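Agmatinase (PDB 1WOH) probably hydrolyses agmatine to putrescine and urea, as a manganese-dependent enzyme of the arginase (ureohydrolase) family. Local coordinates at residues P64-L69 / T73-V78; D231-A236 / L287-L292. All coordinates share one frame; numbering follows the deposited sequence.

Contact 1: residues P64-L69 / T73-V78; sequences PPFTGL and TRLQGV
The carbonyl oxygen of F66 is gripped by two hydrogen bonds and a CA-H...O contact. R74 N donates to F66 O over 2.7 Å, and a water donates to the same oxygen at 3.1 Å while accepting from R74 NE. The CA of T73 adds its weaker C-H contact. In return F66 N gives an almost straight bond to R74 O (3.0 Å, 171° at the hydrogen), and the two reciprocal bonds make F66 and R74 an antiparallel hydrogen-bonded pair. T67 and T73 form the adjoining non-hydrogen-bonded pair on the other face. Each threonine sets its hydroxyl beside its own backbone N (chi1 -52° and -60°), and the two OG1 atoms hydrogen-bond at 3.0 Å, either being a possible donor. A valine in place of T73 would probably leave T67 OG1 without this partner and free to turn. On the face of F66, L75 lies alongside the phenyl ring, with its CD1 at the ring edge 4.0 Å from F66 CE1; P64 CA sits over one ring face, near the rim. P65, entered through a cis peptide bond, rests its CB 3.3 Å from R74 O and its CG near Q76 NE2. Beyond the pair, R74 NH1 forms a salt bridge with E299 OE2 of helix 284-302, and R185 of the second subunit hydrogen-bonds P65 O. Two short strands, 66-67 and 73-74, joined by the five residues 68-72, thus make a small beta hairpin packed against helix 284-302.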
loop_
_atom_site.group_PDB
_atom_site.type_symbol
_atom_site.label_atom_id
_atom_site.label_comp_id
_atom_site.label_asym_id
_atom_site.label_seq_id
_atom_site.Cartn_x
_atom_site.Cartn_y
_atom_site.Cartn_z
ATOM N N PRO A 64 -12.298 -4.494 -27.822
ATOM C CA PRO A 64 -13.192 -5.213 -28.737
ATOM C C PRO A 64 -12.587 -5.378 -30.129
ATOM O O PRO A 64 -11.637 -4.683 -30.480
ATOM C CB PRO A 64 -14.428 -4.327 -28.758
ATOM C CG PRO A 64 -13.814 -2.954 -28.721
ATOM C CD PRO A 64 -12.760 -3.106 -27.630
ATOM N N PRO A 65 -13.140 -6.295 -30.942
ATOM C CA PRO A 65 -14.276 -7.170 -30.637
ATOM C C PRO A 65 -13.860 -8.392 -29.819
ATOM O O PRO A 65 -12.672 -8.600 -29.570
ATOM C CB PRO A 65 -14.797 -7.540 -32.019
ATOM C CG PRO A 65 -13.529 -7.648 -32.803
ATOM C CD PRO A 65 -12.742 -6.432 -32.355
ATOM N N PHE A 66 -14.840 -9.199 -29.415
ATOM C CA PHE A 66 -14.576 -10.385 -28.606
ATOM C C PHE A 66 -15.101 -11.685 -29.205
ATOM O O PHE A 66 -16.283 -11.799 -29.521
ATOM C CB PHE A 66 -15.201 -10.228 -27.217
ATOM C CG PHE A 66 -14.788 -8.976 -26.496
ATOM C CD1 PHE A 66 -15.616 -7.858 -26.483
ATOM C CD2 PHE A 66 -13.575 -8.920 -25.821
ATOM C CE1 PHE A 66 -15.243 -6.698 -25.803
ATOM C CE2 PHE A 66 -13.191 -7.767 -25.140
ATOM C CZ PHE A 66 -14.026 -6.655 -25.130
ATOM N N THR A 67 -14.215 -12.670 -29.327
ATOM C CA THR A 67 -14.580 -13.984 -29.852
ATOM C C THR A 67 -14.564 -14.962 -28.671
ATOM O O THR A 67 -13.518 -15.203 -28.073
ATOM C CB THR A 67 -13.572 -14.455 -30.926
ATOM O OG1 THR A 67 -13.424 -13.435 -31.922
ATOM C CG2 THR A 67 -14.060 -15.728 -31.595
ATOM N N GLY A 68 -15.725 -15.512 -28.332
ATOM C CA GLY A 68 -15.813 -16.427 -27.208
ATOM C C GLY A 68 -15.396 -17.862 -27.475
ATOM O O GLY A 68 -14.989 -18.217 -28.582
ATOM N N LEU A 69 -15.509 -18.696 -26.446
ATOM C CA LEU A 69 -15.143 -20.100 -26.551
ATOM C C LEU A 69 -15.924 -20.811 -27.653
ATOM O O LEU A 69 -15.419 -21.746 -28.272
ATOM C CB LEU A 69 -15.380 -20.809 -25.217
ATOM C CG LEU A 69 -15.006 -22.294 -25.181
ATOM C CD1 LEU A 69 -13.533 -22.472 -25.522
ATOM C CD2 LEU A 69 -15.308 -22.856 -23.801
ATOM N N THR A 73 -18.368 -14.220 -32.415
ATOM C CA THR A 73 -17.793 -12.909 -32.141
ATOM C C THR A 73 -18.850 -11.859 -31.825
ATOM O O THR A 73 -19.906 -11.812 -32.456
ATOM C CB THR A 73 -16.955 -12.424 -33.334
ATOM O OG1 THR A 73 -15.894 -13.357 -33.571
ATOM C CG2 THR A 73 -16.359 -11.040 -33.055
ATOM N N ARG A 74 -18.559 -11.017 -30.837
ATOM C CA ARG A 74 -19.486 -9.958 -30.451
ATOM C C ARG A 74 -18.815 -8.604 -30.629
ATOM O O ARG A 74 -17.598 -8.486 -30.501
ATOM C CB ARG A 74 -19.953 -10.158 -29.005
ATOM C CG ARG A 74 -20.960 -11.299 -28.855
ATOM C CD ARG A 74 -21.526 -11.388 -27.454
ATOM N NE ARG A 74 -20.504 -11.727 -26.473
ATOM C CZ ARG A 74 -20.738 -11.872 -25.171
ATOM N NH1 ARG A 74 -21.966 -11.707 -24.694
ATOM N NH2 ARG A 74 -19.744 -12.183 -24.349
ATOM N N LEU A 75 -19.622 -7.594 -30.936
ATOM C CA LEU A 75 -19.156 -6.234 -31.184
ATOM C C LEU A 75 -18.341 -6.118 -32.467
ATOM O O LEU A 75 -17.557 -5.186 -32.640
ATOM C CB LEU A 75 -18.348 -5.699 -29.995
ATOM C CG LEU A 75 -19.174 -5.462 -28.728
ATOM C CD1 LEU A 75 -18.273 -4.891 -27.637
ATOM C CD2 LEU A 75 -20.325 -4.502 -29.019
ATOM N N GLN A 76 -18.532 -7.064 -33.379
ATOM C CA GLN A 76 -17.810 -7.018 -34.643
ATOM C C GLN A 76 -18.333 -5.839 -35.463
ATOM O O GLN A 76 -19.534 -5.726 -35.710
ATOM C CB GLN A 76 -18.008 -8.321 -35.422
ATOM C CG GLN A 76 -17.401 -8.298 -36.815
ATOM C CD GLN A 76 -15.891 -8.137 -36.800
ATOM O OE1 GLN A 76 -15.283 -7.805 -37.817
ATOM N NE2 GLN A 76 -15.278 -8.383 -35.648
ATOM N N GLY A 77 -17.431 -4.953 -35.870
ATOM C CA GLY A 77 -17.839 -3.803 -36.656
ATOM C C GLY A 77 -18.456 -2.669 -35.856
ATOM O O GLY A 77 -18.860 -1.654 -36.421
ATOM N N VAL A 78 -18.544 -2.833 -34.540
ATOM C CA VAL A 78 -19.109 -1.781 -33.700
ATOM C C VAL A 78 -18.018 -0.749 -33.440
ATOM O O VAL A 78 -16.963 -1.070 -32.892
ATOM C CB VAL A 78 -19.631 -2.351 -32.364
ATOM C CG1 VAL A 78 -20.202 -1.229 -31.500
ATOM C CG2 VAL A 78 -20.707 -3.393 -32.638
HETATM O O HOH W 1 -18.386 -13.346 -27.841
#

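Contact 2: residues D231-A236 / L287-L292; sequences DGFDPA and LLMARL
The ring of F233 meets M289 and L292 of helix 284-302. Its CB sets out toward the helix with CG beside the backbone N (chi1 -68°), directing one flank of the ring to the sulfur: CD1 lies 4.0 Å from M289 SD, and CE1 comes slightly nearer to the same SD, at 3.9 Å. CE1 also meets L292 CD2. At the tip, CZ touches both methyls of the leucine, with L292 CD2 at 3.8 Å and L292 CD1 at 4.0 Å. The sulfur stands 4.6 Å from the centroid of the F233 ring and 43° off its normal, an oblique Met-aromatic contact. L292 approaches from the opposite direction, its CG anti to the backbone N (chi1 -171°), which extends the branch so that both methyls arrive at CZ. All three residues are buried, and the contact joins the loop that follows strand 223-229 of the parallel sheet to helix 284-302 in the alpha/beta fold of the arginase family. V228 on that strand touches both F233 and L292, while L55 of helix 51-59 packs on M289. The same loop carries D231, two residues before F233, which binds the second manganese ion in this protein, although the ion is absent from this chain. Just after F233, an Asx turn sets the backbone: D234 OD1 accepts from A236 N at 2.9 Å through its anti lone pair, and D234 OD2 accepts from G248 N.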
loop_
_atom_site.group_PDB
_atom_site.type_symbol
_atom_site.label_atom_id
_atom_site.label_comp_id
_atom_site.label_asym_id
_atom_site.label_seq_id
_atom_site.Cartn_x
_atom_site.Cartn_y
_atom_site.Cartn_z
ATOM N N ASP A 231 -20.773 -0.245 -5.885
ATOM C CA ASP A 231 -20.974 -0.788 -4.544
ATOM C C ASP A 231 -22.159 -1.747 -4.505
ATOM O O ASP A 231 -22.445 -2.368 -3.472
ATOM C CB ASP A 231 -21.078 0.314 -3.456
ATOM C CG ASP A 231 -22.348 1.147 -3.535
ATOM O OD1 ASP A 231 -23.358 0.685 -4.095
ATOM O OD2 ASP A 231 -22.325 2.278 -2.996
ATOM N N GLY A 232 -22.838 -1.880 -5.643
ATOM C CA GLY A 232 -23.935 -2.828 -5.732
ATOM C C GLY A 232 -23.322 -4.223 -5.660
ATOM O O GLY A 232 -23.949 -5.189 -5.208
ATOM N N PHE A 233 -22.071 -4.326 -6.104
ATOM C CA PHE A 233 -21.354 -5.596 -6.078
ATOM C C PHE A 233 -20.781 -5.878 -4.708
ATOM O O PHE A 233 -20.460 -4.966 -3.960
ATOM C CB PHE A 233 -20.221 -5.599 -7.104
ATOM C CG PHE A 233 -20.708 -5.586 -8.516
ATOM C CD1 PHE A 233 -20.852 -4.391 -9.209
ATOM C CD2 PHE A 233 -21.109 -6.770 -9.123
ATOM C CE1 PHE A 233 -21.397 -4.378 -10.487
ATOM C CE2 PHE A 233 -21.656 -6.765 -10.402
ATOM C CZ PHE A 233 -21.802 -5.568 -11.083
ATOM N N ASP A 234 -20.646 -7.158 -4.384
ATOM C CA ASP A 234 -20.088 -7.541 -3.100
ATOM C C ASP A 234 -18.693 -6.921 -2.978
ATOM O O ASP A 234 -17.918 -6.923 -3.934
ATOM C CB ASP A 234 -19.995 -9.067 -3.008
ATOM C CG ASP A 234 -19.747 -9.548 -1.592
ATOM O OD1 ASP A 234 -18.612 -9.403 -1.102
ATOM O OD2 ASP A 234 -20.697 -10.057 -0.967
ATOM N N PRO A 235 -18.364 -6.372 -1.796
ATOM C CA PRO A 235 -17.064 -5.740 -1.526
ATOM C C PRO A 235 -15.874 -6.695 -1.652
ATOM O O PRO A 235 -14.733 -6.256 -1.838
ATOM C CB PRO A 235 -17.220 -5.215 -0.096
ATOM C CG PRO A 235 -18.668 -5.045 0.072
ATOM C CD PRO A 235 -19.270 -6.223 -0.647
ATOM N N ALA A 236 -16.123 -7.998 -1.535
ATOM C CA ALA A 236 -15.039 -8.962 -1.668
ATOM C C ALA A 236 -14.621 -8.969 -3.133
ATOM O O ALA A 236 -13.454 -9.160 -3.455
ATOM C CB ALA A 236 -15.502 -10.358 -1.240
ATOM N N LEU A 287 -10.327 -3.380 -13.101
ATOM C CA LEU A 287 -10.218 -4.384 -14.150
ATOM C C LEU A 287 -11.568 -5.051 -14.388
ATOM O O LEU A 287 -12.030 -5.140 -15.530
ATOM C CB LEU A 287 -9.156 -5.421 -13.777
ATOM C CG LEU A 287 -7.732 -4.883 -13.973
ATOM C CD1 LEU A 287 -6.706 -5.829 -13.367
ATOM C CD2 LEU A 287 -7.481 -4.695 -15.470
ATOM N N LEU A 288 -12.209 -5.493 -13.309
ATOM C CA LEU A 288 -13.506 -6.133 -13.407
ATOM C C LEU A 288 -14.609 -5.199 -13.875
ATOM O O LEU A 288 -15.472 -5.604 -14.652
ATOM C CB LEU A 288 -13.908 -6.752 -12.067
ATOM C CG LEU A 288 -13.517 -8.224 -11.903
ATOM C CD1 LEU A 288 -12.015 -8.384 -12.102
ATOM C CD2 LEU A 288 -13.951 -8.726 -10.534
ATOM N N MET A 289 -14.596 -3.954 -13.408
ATOM C CA MET A 289 -15.636 -3.016 -13.820
ATOM C C MET A 289 -15.497 -2.541 -15.265
ATOM O O MET A 289 -16.492 -2.205 -15.910
ATOM C CB MET A 289 -15.695 -1.833 -12.856
ATOM C CG MET A 289 -16.237 -2.209 -11.480
ATOM S SD MET A 289 -17.944 -2.882 -11.450
ATOM C CE MET A 289 -18.581 -2.346 -13.029
ATOM N N ALA A 290 -14.273 -2.503 -15.782
ATOM C CA ALA A 290 -14.081 -2.116 -17.176
ATOM C C ALA A 290 -14.643 -3.261 -18.023
ATOM O O ALA A 290 -15.277 -3.036 -19.061
ATOM C CB ALA A 290 -12.603 -1.917 -17.479
ATOM N N ARG A 291 -14.415 -4.495 -17.575
ATOM C CA ARG A 291 -14.923 -5.649 -18.308
ATOM C C ARG A 291 -16.447 -5.659 -18.279
ATOM O O ARG A 291 -17.096 -5.994 -19.270
ATOM C CB ARG A 291 -14.405 -6.961 -17.715
ATOM C CG ARG A 291 -14.889 -8.156 -18.524
ATOM C CD ARG A 291 -14.686 -9.484 -17.834
ATOM N NE ARG A 291 -15.831 -10.350 -18.101
ATOM C CZ ARG A 291 -15.823 -11.672 -17.980
ATOM N NH1 ARG A 291 -14.721 -12.302 -17.602
ATOM N NH2 ARG A 291 -16.932 -12.359 -18.220
ATOM N N LEU A 292 -17.024 -5.299 -17.137
ATOM C CA LEU A 292 -18.475 -5.274 -17.022
ATOM C C LEU A 292 -19.057 -4.339 -18.075
ATOM O O LEU A 292 -20.066 -4.654 -18.707
ATOM C CB LEU A 292 -18.919 -4.789 -15.629
ATOM C CG LEU A 292 -20.425 -4.954 -15.395
ATOM C CD1 LEU A 292 -20.681 -6.352 -14.836
ATOM C CD2 LEU A 292 -20.947 -3.926 -14.402
#

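Overall arrangement
Helix 284-302 connects the two contacts. It supplies segment 287-292 to contact 2, and further along it M294, C298 and E299 meet P64, F66 and R74 of contact 1. The centres of the contacts are 22 Å apart and their nearest atoms about 7 Å apart, without touching. Contact 2 lies nearer the chain's centre and close to the dinuclear manganese site: the side chain of F233 is about 7 Å from that of D229 and about 9 Å from that of D143. Contact 1 lies away from the metal ligands. Both reach the second subunit, contact 1 by packing of L69 on P203 of the second subunit, contact 2 beside a salt bridge from R291 to E245 of that subunit.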